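Long-range contacts in SusD-like carbohydrate binding protein BF1063 (Bacteroides fragilis NCTC 9343, PDB 3I4G), which probably binds carbohydrate at the outer membrane as a SusD-family protein and may help capture glycans for uptake: residues L81-A86 and T512-Q517; K97-C102 and T131-L136; C196-L201 and M225-N230; A328-T333 and M361-F366. All blocks are in the same frame, centred on the assembly; numbering follows the deposited sequence. Where two conformers were deposited one is given.

Interaction 1: L81-A86 and T512-Q517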
# COMPACT_ATOMS: atom_id res chain seq x y z
N LEU A 81 -15.22 2.75 13.88
CA LEU A 81 -15.78 1.94 12.79
C LEU A 81 -17.05 1.22 13.20
O LEU A 81 -17.07 0.51 14.20
CB LEU A 81 -14.76 0.90 12.32
CG LEU A 81 -15.15 -0.00 11.15
CD1 LEU A 81 -15.56 0.80 9.93
CD2 LEU A 81 -13.99 -0.91 10.84
N THR A 82 -18.09 1.39 12.38
CA THR A 82 -19.35 0.69 12.54
C THR A 82 -19.70 -0.03 11.24
O THR A 82 -19.14 0.27 10.19
CB THR A 82 -20.49 1.65 12.95
OG1 THR A 82 -20.61 2.70 12.00
CG2 THR A 82 -20.21 2.27 14.32
N ALA A 83 -20.62 -0.99 11.32
CA ALA A 83 -20.89 -1.86 10.20
C ALA A 83 -21.53 -1.21 9.00
O ALA A 83 -21.46 -1.80 7.91
CB ALA A 83 -21.72 -3.10 10.65
N ASP A 84 -22.11 -0.02 9.16
CA ASP A 84 -22.71 0.71 8.05
C ASP A 84 -21.71 1.60 7.31
O ASP A 84 -22.09 2.41 6.45
CB ASP A 84 -23.90 1.55 8.52
CG ASP A 84 -23.52 2.58 9.53
OD1 ASP A 84 -22.33 2.63 9.95
OD2 ASP A 84 -24.41 3.39 9.88
N ASN A 85 -20.42 1.44 7.57
CA ASN A 85 -19.39 2.25 6.93
C ASN A 85 -19.36 2.05 5.41
O ASN A 85 -19.30 0.89 4.94
CB ASN A 85 -18.05 1.93 7.63
CG ASN A 85 -16.89 2.76 7.13
OD1 ASN A 85 -16.42 2.58 6.01
ND2 ASN A 85 -16.40 3.64 8.00
N ALA A 86 -19.38 3.14 4.64
CA ALA A 86 -19.44 3.04 3.18
C ALA A 86 -18.15 2.51 2.58
O ALA A 86 -18.19 1.87 1.53
CB ALA A 86 -19.73 4.41 2.59
N THR A 512 -10.39 -6.25 13.51
CA THR A 512 -11.27 -6.94 12.57
C THR A 512 -12.34 -5.95 12.11
O THR A 512 -13.00 -5.28 12.94
CB THR A 512 -11.95 -8.13 13.24
OG1 THR A 512 -10.97 -9.02 13.78
CG2 THR A 512 -12.76 -8.92 12.21
N TRP A 513 -12.56 -5.85 10.81
CA TRP A 513 -13.64 -5.03 10.29
C TRP A 513 -14.92 -5.86 10.38
O TRP A 513 -14.89 -7.05 10.08
CB TRP A 513 -13.43 -4.66 8.83
CG TRP A 513 -12.20 -3.88 8.49
CD1 TRP A 513 -11.28 -3.32 9.32
CD2 TRP A 513 -11.83 -3.48 7.17
NE1 TRP A 513 -10.32 -2.65 8.59
CE2 TRP A 513 -10.64 -2.72 7.26
CE3 TRP A 513 -12.41 -3.69 5.91
CZ2 TRP A 513 -10.01 -2.21 6.13
CZ3 TRP A 513 -11.78 -3.23 4.82
CH2 TRP A 513 -10.60 -2.48 4.93
N PRO A 514 -16.05 -5.24 10.77
CA PRO A 514 -17.33 -5.97 10.80
C PRO A 514 -17.82 -6.27 9.38
O PRO A 514 -17.48 -5.57 8.43
CB PRO A 514 -18.27 -5.00 11.48
CG PRO A 514 -17.72 -3.65 11.09
CD PRO A 514 -16.21 -3.82 11.11
N ILE A 515 -18.62 -7.32 9.24
CA ILE A 515 -19.28 -7.59 8.01
C ILE A 515 -20.19 -6.39 7.70
O ILE A 515 -20.88 -5.91 8.58
CB ILE A 515 -20.15 -8.86 8.14
CG1 ILE A 515 -19.35 -10.12 8.48
CG2 ILE A 515 -20.93 -9.11 6.83
CD1 ILE A 515 -18.31 -10.51 7.47
N PRO A 516 -20.20 -5.91 6.45
CA PRO A 516 -21.05 -4.77 6.17
C PRO A 516 -22.51 -5.02 6.55
O PRO A 516 -23.04 -6.11 6.34
CB PRO A 516 -20.89 -4.58 4.66
CG PRO A 516 -19.53 -5.14 4.36
CD PRO A 516 -19.40 -6.29 5.28
N GLN A 517 -23.14 -3.98 7.08
CA GLN A 517 -24.49 -4.08 7.63
C GLN A 517 -25.49 -4.61 6.61
O GLN A 517 -26.36 -5.42 6.97
CB GLN A 517 -24.98 -2.73 8.14
CG GLN A 517 -26.27 -2.78 8.93
CD GLN A 517 -26.11 -3.57 10.20
OE1 GLN A 517 -25.23 -3.25 11.02
NE2 GLN A 517 -26.95 -4.59 10.39

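Interaction 2: K97-C102 and T131-L136. With EDO (1,2-ethanediol), chain G.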
# COMPACT_ATOMS: atom_id res chain seq x y z
N LYS A 97 -17.42 -8.93 -6.26
CA LYS A 97 -17.71 -8.76 -7.70
C LYS A 97 -16.59 -9.42 -8.51
O LYS A 97 -16.86 -10.22 -9.41
CB LYS A 97 -17.86 -7.30 -8.08
CG LYS A 97 -18.38 -7.07 -9.49
CD LYS A 97 -18.87 -5.66 -9.71
CE LYS A 97 -19.59 -5.52 -11.06
N ARG A 98 -15.32 -9.12 -8.20
CA ARG A 98 -14.25 -9.74 -8.93
C ARG A 98 -14.24 -11.26 -8.70
O ARG A 98 -14.08 -12.01 -9.66
CB ARG A 98 -12.89 -9.16 -8.54
CG ARG A 98 -11.82 -9.97 -9.20
CD ARG A 98 -10.43 -9.52 -8.97
NE ARG A 98 -10.04 -8.38 -9.78
CZ ARG A 98 -9.80 -7.18 -9.31
NH1 ARG A 98 -10.08 -6.88 -8.06
NH2 ARG A 98 -9.34 -6.25 -10.11
N ILE A 99 -14.46 -11.71 -7.47
CA ILE A 99 -14.50 -13.14 -7.19
C ILE A 99 -15.55 -13.81 -8.07
O ILE A 99 -15.28 -14.85 -8.68
CB ILE A 99 -14.76 -13.39 -5.70
CG1 ILE A 99 -13.50 -13.02 -4.88
CG2 ILE A 99 -15.18 -14.87 -5.44
CD1 ILE A 99 -13.81 -12.82 -3.38
N GLY A 100 -16.73 -13.22 -8.16
CA GLY A 100 -17.78 -13.84 -8.96
C GLY A 100 -17.41 -13.91 -10.42
O GLY A 100 -17.66 -14.94 -11.05
N TYR A 101 -16.80 -12.86 -10.97
CA TYR A 101 -16.37 -12.93 -12.37
C TYR A 101 -15.24 -13.95 -12.53
O TYR A 101 -15.20 -14.65 -13.55
CB TYR A 101 -15.97 -11.55 -12.88
CG TYR A 101 -17.17 -10.66 -13.15
CD1 TYR A 101 -18.10 -11.02 -14.14
CD2 TYR A 101 -17.34 -9.48 -12.48
CE1 TYR A 101 -19.21 -10.20 -14.40
CE2 TYR A 101 -18.44 -8.65 -12.76
CZ TYR A 101 -19.35 -9.02 -13.70
OH TYR A 101 -20.42 -8.18 -13.95
N CYS A 102 -14.33 -14.08 -11.57
CA CYS A 102 -13.29 -15.10 -11.67
C CYS A 102 -13.89 -16.48 -11.66
O CYS A 102 -13.45 -17.38 -12.41
CB CYS A 102 -12.28 -15.00 -10.51
SG CYS A 102 -11.17 -13.55 -10.56
N THR A 131 -6.08 -13.19 -4.56
CA THR A 131 -5.73 -11.92 -3.96
C THR A 131 -6.94 -11.30 -3.27
O THR A 131 -6.78 -10.69 -2.23
CB THR A 131 -5.14 -10.87 -4.92
OG1 THR A 131 -6.09 -10.48 -5.92
CG2 THR A 131 -3.83 -11.32 -5.55
N GLN A 132 -8.14 -11.48 -3.79
CA GLN A 132 -9.30 -10.89 -3.13
C GLN A 132 -9.55 -11.53 -1.79
O GLN A 132 -9.83 -10.83 -0.83
CB GLN A 132 -10.54 -11.01 -4.04
CG GLN A 132 -10.35 -10.44 -5.43
CD GLN A 132 -9.90 -9.00 -5.42
OE1 GLN A 132 -10.71 -8.09 -5.25
NE2 GLN A 132 -8.60 -8.77 -5.63
N TYR A 133 -9.45 -12.86 -1.72
CA TYR A 133 -9.61 -13.55 -0.45
C TYR A 133 -8.47 -13.18 0.52
O TYR A 133 -8.70 -13.12 1.71
CB TYR A 133 -9.74 -15.07 -0.65
CG TYR A 133 -11.10 -15.42 -1.16
CD1 TYR A 133 -12.20 -15.27 -0.35
CD2 TYR A 133 -11.30 -15.86 -2.47
CE1 TYR A 133 -13.47 -15.56 -0.80
CE2 TYR A 133 -12.57 -16.20 -2.92
CZ TYR A 133 -13.64 -16.02 -2.08
OH TYR A 133 -14.97 -16.31 -2.50
N PHE A 134 -7.26 -12.94 0.02
CA PHE A 134 -6.15 -12.52 0.84
C PHE A 134 -6.47 -11.22 1.56
O PHE A 134 -6.27 -11.11 2.77
CB PHE A 134 -4.87 -12.39 -0.03
CG PHE A 134 -3.77 -11.62 0.63
CD1 PHE A 134 -2.89 -12.23 1.50
CD2 PHE A 134 -3.64 -10.26 0.41
CE1 PHE A 134 -1.94 -11.52 2.14
CE2 PHE A 134 -2.66 -9.53 1.05
CZ PHE A 134 -1.82 -10.17 1.92
N TYR A 135 -6.96 -10.24 0.84
CA TYR A 135 -7.32 -8.98 1.47
C TYR A 135 -8.59 -9.10 2.35
O TYR A 135 -8.61 -8.58 3.45
CB TYR A 135 -7.47 -7.88 0.42
CG TYR A 135 -6.21 -7.47 -0.27
CD1 TYR A 135 -5.24 -6.75 0.41
CD2 TYR A 135 -5.98 -7.76 -1.60
CE1 TYR A 135 -4.07 -6.39 -0.22
CE2 TYR A 135 -4.82 -7.41 -2.22
CZ TYR A 135 -3.86 -6.73 -1.51
OH TYR A 135 -2.70 -6.35 -2.15
N LEU A 136 -9.61 -9.81 1.90
CA LEU A 136 -10.76 -10.05 2.77
C LEU A 136 -10.35 -10.69 4.09
O LEU A 136 -10.81 -10.31 5.17
CB LEU A 136 -11.80 -10.89 2.06
CG LEU A 136 -12.55 -10.26 0.90
CD1 LEU A 136 -13.28 -11.34 0.15
CD2 LEU A 136 -13.49 -9.18 1.39
C1 EDO G . -7.45 -2.55 -10.07
O1 EDO G . -8.63 -3.38 -10.17
C2 EDO G . -6.52 -2.78 -11.23
O2 EDO G . -6.08 -4.15 -11.25

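Interaction 3: C196-L201 and M225-N230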
# COMPACT_ATOMS: atom_id res chain seq x y z
N CYS A 196 3.02 -12.41 -12.97
CA CYS A 196 4.06 -13.39 -13.16
C CYS A 196 4.18 -14.35 -11.97
O CYS A 196 3.57 -14.15 -10.93
CB CYS A 196 5.40 -12.70 -13.42
SG CYS A 196 6.11 -11.85 -12.04
N LYS A 197 4.98 -15.38 -12.15
CA LYS A 197 5.23 -16.38 -11.14
C LYS A 197 5.59 -15.73 -9.81
O LYS A 197 5.06 -16.04 -8.76
CB LYS A 197 6.37 -17.29 -11.64
CG LYS A 197 6.75 -18.41 -10.71
CD LYS A 197 7.87 -19.30 -11.28
CE LYS A 197 7.59 -19.89 -12.65
NZ LYS A 197 6.45 -20.86 -12.57
N GLN A 198 6.54 -14.80 -9.87
CA GLN A 198 7.00 -14.09 -8.67
C GLN A 198 5.92 -13.26 -8.00
O GLN A 198 5.99 -13.08 -6.77
CB GLN A 198 8.21 -13.22 -9.02
CG GLN A 198 9.48 -14.01 -9.34
CD GLN A 198 9.66 -14.35 -10.81
OE1 GLN A 198 8.68 -14.44 -11.61
NE2 GLN A 198 10.94 -14.51 -11.21
N ALA A 199 4.95 -12.73 -8.74
CA ALA A 199 3.82 -12.02 -8.11
C ALA A 199 3.01 -12.98 -7.25
O ALA A 199 2.66 -12.67 -6.10
CB ALA A 199 2.93 -11.33 -9.17
N ALA A 200 2.71 -14.16 -7.80
CA ALA A 200 1.99 -15.15 -7.01
C ALA A 200 2.81 -15.63 -5.80
O ALA A 200 2.26 -15.82 -4.72
CB ALA A 200 1.55 -16.34 -7.93
N LEU A 201 4.12 -15.83 -5.97
CA LEU A 201 4.96 -16.22 -4.84
C LEU A 201 5.02 -15.13 -3.76
O LEU A 201 5.14 -15.45 -2.57
CB LEU A 201 6.39 -16.60 -5.29
CG LEU A 201 6.54 -17.83 -6.15
CD1 LEU A 201 7.94 -17.91 -6.77
CD2 LEU A 201 6.24 -19.04 -5.30
N MSE A 225 13.89 -14.81 -4.84
CA MSE A 225 15.32 -14.47 -4.90
C MSE A 225 16.12 -15.47 -5.73
O MSE A 225 16.91 -15.08 -6.58
CB MSE A 225 15.86 -14.37 -3.47
CG MSE A 225 15.20 -13.31 -2.60
SE MSE A 225 15.51 -13.49 -0.73
CE MSE A 225 17.50 -13.14 -0.71
N GLU A 226 15.87 -16.76 -5.54
CA GLU A 226 16.65 -17.79 -6.23
C GLU A 226 16.31 -17.93 -7.72
O GLU A 226 17.14 -18.42 -8.50
CB GLU A 226 16.50 -19.11 -5.48
CG GLU A 226 17.24 -19.10 -4.16
CD GLU A 226 17.11 -20.38 -3.39
OE1 GLU A 226 16.02 -21.02 -3.46
OE2 GLU A 226 18.09 -20.74 -2.70
N LEU A 227 15.13 -17.49 -8.14
CA LEU A 227 14.81 -17.44 -9.56
C LEU A 227 15.75 -16.47 -10.26
O LEU A 227 16.16 -16.67 -11.42
CB LEU A 227 13.35 -17.07 -9.80
CG LEU A 227 12.34 -18.21 -9.65
CD1 LEU A 227 10.94 -17.69 -9.38
CD2 LEU A 227 12.39 -19.11 -10.89
N GLY A 228 16.12 -15.40 -9.58
CA GLY A 228 17.17 -14.53 -10.10
C GLY A 228 16.78 -13.52 -11.15
O GLY A 228 17.63 -12.94 -11.80
N ASP A 229 15.48 -13.30 -11.33
CA ASP A 229 14.99 -12.36 -12.34
C ASP A 229 14.89 -10.95 -11.83
O ASP A 229 14.72 -10.02 -12.64
CB ASP A 229 13.58 -12.74 -12.85
CG ASP A 229 13.51 -14.09 -13.52
OD1 ASP A 229 14.55 -14.67 -13.81
OD2 ASP A 229 12.36 -14.53 -13.79
N ASN A 230 14.94 -10.76 -10.50
CA ASN A 230 14.70 -9.46 -9.91
C ASN A 230 15.91 -8.91 -9.18
O ASN A 230 16.81 -9.63 -8.75
CB ASN A 230 13.50 -9.60 -8.98
CG ASN A 230 12.25 -10.02 -9.73
OD1 ASN A 230 11.80 -11.17 -9.63
ND2 ASN A 230 11.72 -9.11 -10.52
O HOH W 1 13.03 -13.57 -9.51

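Interaction 4: A328-T333 and M361-F366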
# COMPACT_ATOMS: atom_id res chain seq x y z
N ALA A 328 10.34 23.24 0.61
CA ALA A 328 10.84 22.28 -0.37
C ALA A 328 10.42 22.67 -1.77
O ALA A 328 9.42 23.35 -1.94
CB ALA A 328 10.32 20.85 -0.04
N ILE A 329 11.21 22.25 -2.75
CA ILE A 329 10.88 22.41 -4.15
C ILE A 329 10.18 21.15 -4.63
O ILE A 329 10.64 20.04 -4.40
CB ILE A 329 12.13 22.69 -4.99
CG1 ILE A 329 12.79 23.98 -4.52
CG2 ILE A 329 11.77 22.76 -6.49
CD1 ILE A 329 12.01 25.25 -4.76
N PHE A 330 9.07 21.34 -5.33
CA PHE A 330 8.27 20.26 -5.93
C PHE A 330 7.74 20.74 -7.25
O PHE A 330 7.12 21.80 -7.32
CB PHE A 330 7.14 19.85 -4.98
CG PHE A 330 6.29 18.75 -5.54
CD1 PHE A 330 6.68 17.42 -5.51
CD2 PHE A 330 5.09 19.05 -6.14
CE1 PHE A 330 5.86 16.43 -6.06
CE2 PHE A 330 4.28 18.04 -6.66
CZ PHE A 330 4.67 16.75 -6.62
N MSE A 331 7.97 19.98 -8.30
CA MSE A 331 7.56 20.40 -9.64
C MSE A 331 8.11 21.80 -9.97
O MSE A 331 7.45 22.63 -10.61
CB MSE A 331 6.04 20.31 -9.86
CG MSE A 331 5.58 18.91 -9.95
SE MSE A 331 3.66 18.82 -10.33
CE MSE A 331 3.59 16.96 -10.60
N GLY A 332 9.33 22.05 -9.53
CA GLY A 332 10.04 23.26 -9.91
C GLY A 332 9.69 24.52 -9.15
O GLY A 332 10.24 25.57 -9.45
N THR A 333 8.75 24.46 -8.22
CA THR A 333 8.37 25.64 -7.46
C THR A 333 8.26 25.27 -5.99
O THR A 333 8.08 24.10 -5.62
CB THR A 333 7.04 26.28 -7.97
OG1 THR A 333 5.94 25.36 -7.83
CG2 THR A 333 7.19 26.71 -9.47
N MSE A 361 3.30 16.80 2.50
CA MSE A 361 2.67 16.28 1.30
C MSE A 361 3.44 15.08 0.81
O MSE A 361 4.60 14.88 1.18
CB MSE A 361 2.60 17.35 0.23
CG MSE A 361 1.72 18.53 0.57
SE MSE A 361 -0.21 18.00 0.59
CE MSE A 361 -0.46 17.88 -1.18
N MSE A 362 2.81 14.27 -0.05
CA MSE A 362 3.49 13.12 -0.64
C MSE A 362 4.17 13.49 -1.95
O MSE A 362 3.55 13.98 -2.87
CB MSE A 362 2.48 11.98 -0.91
CG MSE A 362 3.11 10.74 -1.54
SE MSE A 362 1.82 9.29 -1.69
CE MSE A 362 0.86 10.00 -3.12
N ARG A 363 5.46 13.22 -2.03
CA ARG A 363 6.26 13.39 -3.26
C ARG A 363 6.24 12.11 -4.10
O ARG A 363 6.28 12.18 -5.34
CB ARG A 363 7.72 13.76 -2.91
CG ARG A 363 8.50 14.25 -4.12
CD ARG A 363 9.96 14.46 -3.85
NE ARG A 363 10.29 15.58 -2.97
CZ ARG A 363 10.47 16.84 -3.38
NH1 ARG A 363 10.23 17.19 -4.63
NH2 ARG A 363 10.82 17.77 -2.51
N LYS A 364 6.21 10.96 -3.46
CA LYS A 364 6.20 9.66 -4.15
C LYS A 364 5.06 9.61 -5.15
O LYS A 364 3.98 10.13 -4.88
CB LYS A 364 6.09 8.53 -3.15
CG LYS A 364 6.28 7.13 -3.72
CD LYS A 364 6.39 6.06 -2.65
CE LYS A 364 7.80 6.00 -2.00
NZ LYS A 364 7.94 4.95 -0.94
N TYR A 365 5.35 8.98 -6.31
CA TYR A 365 4.43 8.71 -7.43
C TYR A 365 4.28 9.86 -8.43
O TYR A 365 3.61 9.69 -9.43
CB TYR A 365 3.04 8.29 -6.93
CG TYR A 365 2.99 7.05 -6.08
CD1 TYR A 365 3.21 5.79 -6.61
CD2 TYR A 365 2.70 7.14 -4.72
CE1 TYR A 365 3.17 4.65 -5.82
CE2 TYR A 365 2.68 6.01 -3.93
CZ TYR A 365 2.89 4.77 -4.47
OH TYR A 365 2.81 3.67 -3.69
N PHE A 366 4.94 10.99 -8.17
CA PHE A 366 4.83 12.17 -9.05
C PHE A 366 6.12 12.45 -9.79
O PHE A 366 7.10 12.86 -9.20
CB PHE A 366 4.35 13.40 -8.24
CG PHE A 366 3.02 13.16 -7.54
CD1 PHE A 366 1.88 12.81 -8.27
CD2 PHE A 366 2.90 13.23 -6.20
CE1 PHE A 366 0.69 12.53 -7.64
CE2 PHE A 366 1.70 12.96 -5.57
CZ PHE A 366 0.60 12.62 -6.28

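Interaction 1: L81-A86 and T512-Q517
Leu-81 and Ala-83 pack against Pro-514 and Gln-517 where two irregular segments, each running into the start of a helix, meet in this SusD-family fold. Residues 81-86 lead into helix 86-109 through a type I turn from Thr-82 to Asn-85, and residues 512-517 lead into helix 517-522, with Pro-516 at its N-cap position. The touching parts run in roughly the same direction, 24° apart.

The apolar contacts come first. CG of Leu-81 stands anti to its backbone N (chi1 -178°), and from there the CD2 branch meets CD of Pro-514 at 3.7 Å. The same methyl lies 3.9 Å from CD1 of Trp-513, approaching the indole at a slant. Further along, CG of Pro-514 sits against CA of Ala-83 at 3.7 Å, while the Ala-83 methyl meets CB of the same proline ring. The Trp-513 indole belongs mostly to other neighbours: it stacks on Tyr-139, and its NE1 is hydrogen-bonded to Tyr-455 OH.

The turn is closed by Asn-85 N donating to Thr-82 O and braced by Thr-82 OG1 donating to Asp-84 OD1 at 2.7 Å, on the syn side of the carboxylate. Asn-85 then caps helix 86-109, its OD1 accepting from Phe-87 N.

Across the contact, a single backbone hydrogen bond joins the turn to the first residue of helix 517-522: Gln-517 N donates to Ala-83 O at 2.9 Å, from well above the carbonyl plane. That oxygen is also approached by Pro-516 CA, 3.5 Å from Ala-83 O in a CA-H...O contact.

Interaction 2: K97-C102 and T131-L136
The guanidinium of Arg-98 is gripped from several directions. Its NH2 donates to O1 of a bound 1,2-ethanediol at 3.0 Å, probably from the crystallisation liquor, and to Tyr-32 O. NH1 forms a salt bridge with Asp-46 and reaches Gln-132 OE1 at 3.1 Å in a weak bond, bent to 141° at the hydrogen. Both OE1 and the diol oxygen lie at the guanidinium edge, near its plane. The two side chains cross at about a right angle, and Arg-98 CD rests 3.6 Å from Gln-132 CD. That amide is steadied from its other end by NE2 donating to Thr-131 OG1, almost in the amide plane.

The pair lies between helices 86-109 and 116-139, packed nearly antiparallel in the helical N-terminal part of the SusD fold; the short segments have axes 10.2 Å apart and 150° between their directions.

Next to the polar pair the contact is apolar. Ile-99 CD1 sits over one face of the Tyr-133 ring, 3.7 Å from its centroid, a CH-pi contact offset toward the rim. The same methyl touches CD1 of Leu-136 at 3.9 Å. Tyr-133 OH, close to Ile-99 CG2, is hydrogen-bonded to Val-146 O.

Interaction 3: C196-L201 and M225-N230
Gln-198 NE2 donates to Asp-229 OD2 at 2.9 Å, with the carboxylate oxygen close to the amide plane of the glutamine. Seen from the aspartate, the donor comes from above the carboxylate plane, 51° out of it. The same NE2 also donates to a water at 2.9 Å, and this water accepts from Asp-229 N as well and donates to Asn-230 OD1. Direct and water-borne links thus tie one amide to both residues.

Beside this polar patch, the CD1 methyl of Leu-227 lies 3.7 Å from Gln-198 NE2. It also meets CD1 of Leu-201 at 4.0 Å and the CD methylene of Lys-197, so three residues of helix 197-211 touch one leucine methyl.

Helices 197-211 and 214-227 are successive in the chain, a helical hairpin in which the start of the first meets the end of the second. Gly-228, with positive phi, ends the second helix and turns the chain into Asp-229 and Asn-230.

A second shell fixes the polar ends. Phe-184 N donates to Gln-198 OE1, which sets which way round the amide lies. Asp-229 receives Ser-185 N at OD2 and forms a salt bridge with Arg-183 through OD1. Asn-230 ND2 bonds to Lys-249 O.

Interaction 4: A328-T333 and M361-F366
Arg-363 reaches across to the backbone carbonyl of Ile-329 and holds it with both terminal nitrogens: NH1 lies 2.9 Å and NH2 3.0 Å from Ile-329 O. The oxygen sits at the guanidinium edge, close to its plane. NH1 arrives in the carbonyl plane, whereas NH2 is tilted 33° from it. A bend at chi3 (-69°) sets NE off the otherwise extended chain, and NH1 also forms a salt bridge with Glu-368.

The tight part of the contact lies along the edge of the Phe-330 ring; the Phe-330 and Arg-363 side chains run past each other in opposite directions. Arg-363 NH1 stands 3.7 Å from Phe-330 CD1, at the ring edge, and Arg-363 CG lies beside CD1 and CE1. At the far end of the ring, CZ meets CB of Phe-366 at 3.7 Å, again near the ring plane. Tyr-324 stacks on the Phe-330 ring from outside the two segments.

Packing is looser on the open side. The CE of Met-331, a partly exposed selenomethionine, comes only within 4.3 Å of Phe-366 CB. The Ile-329 side chain starts away from the partner segment and is exposed.

The arrangement joins a tight two-stranded hairpin, closed by a type I' turn from Phe-330 to Thr-333, to the type II turn from Arg-363 to Phe-366 that follows strand 360-362.

In the fold
Interaction 1 joins segments more than 400 residues apart, and the other three contacts are nested in the loop it closes, following one another in series. Interactions 1 and 2 share helix 86-109, which begins at the first and runs into the second; their centres are about 18 Å apart. Interaction 2 is a helix-helix contact, and interaction 3 joins the start of helix 197-211 to the end of helix 214-227 and the loop after it; their centres are about 22 Å apart. Interaction 4 lies about 35 Å from interaction 2 between centres, on the opposite side of the chain's centre. Interaction 1 therefore brings the C-terminal region back onto the N-terminal helices.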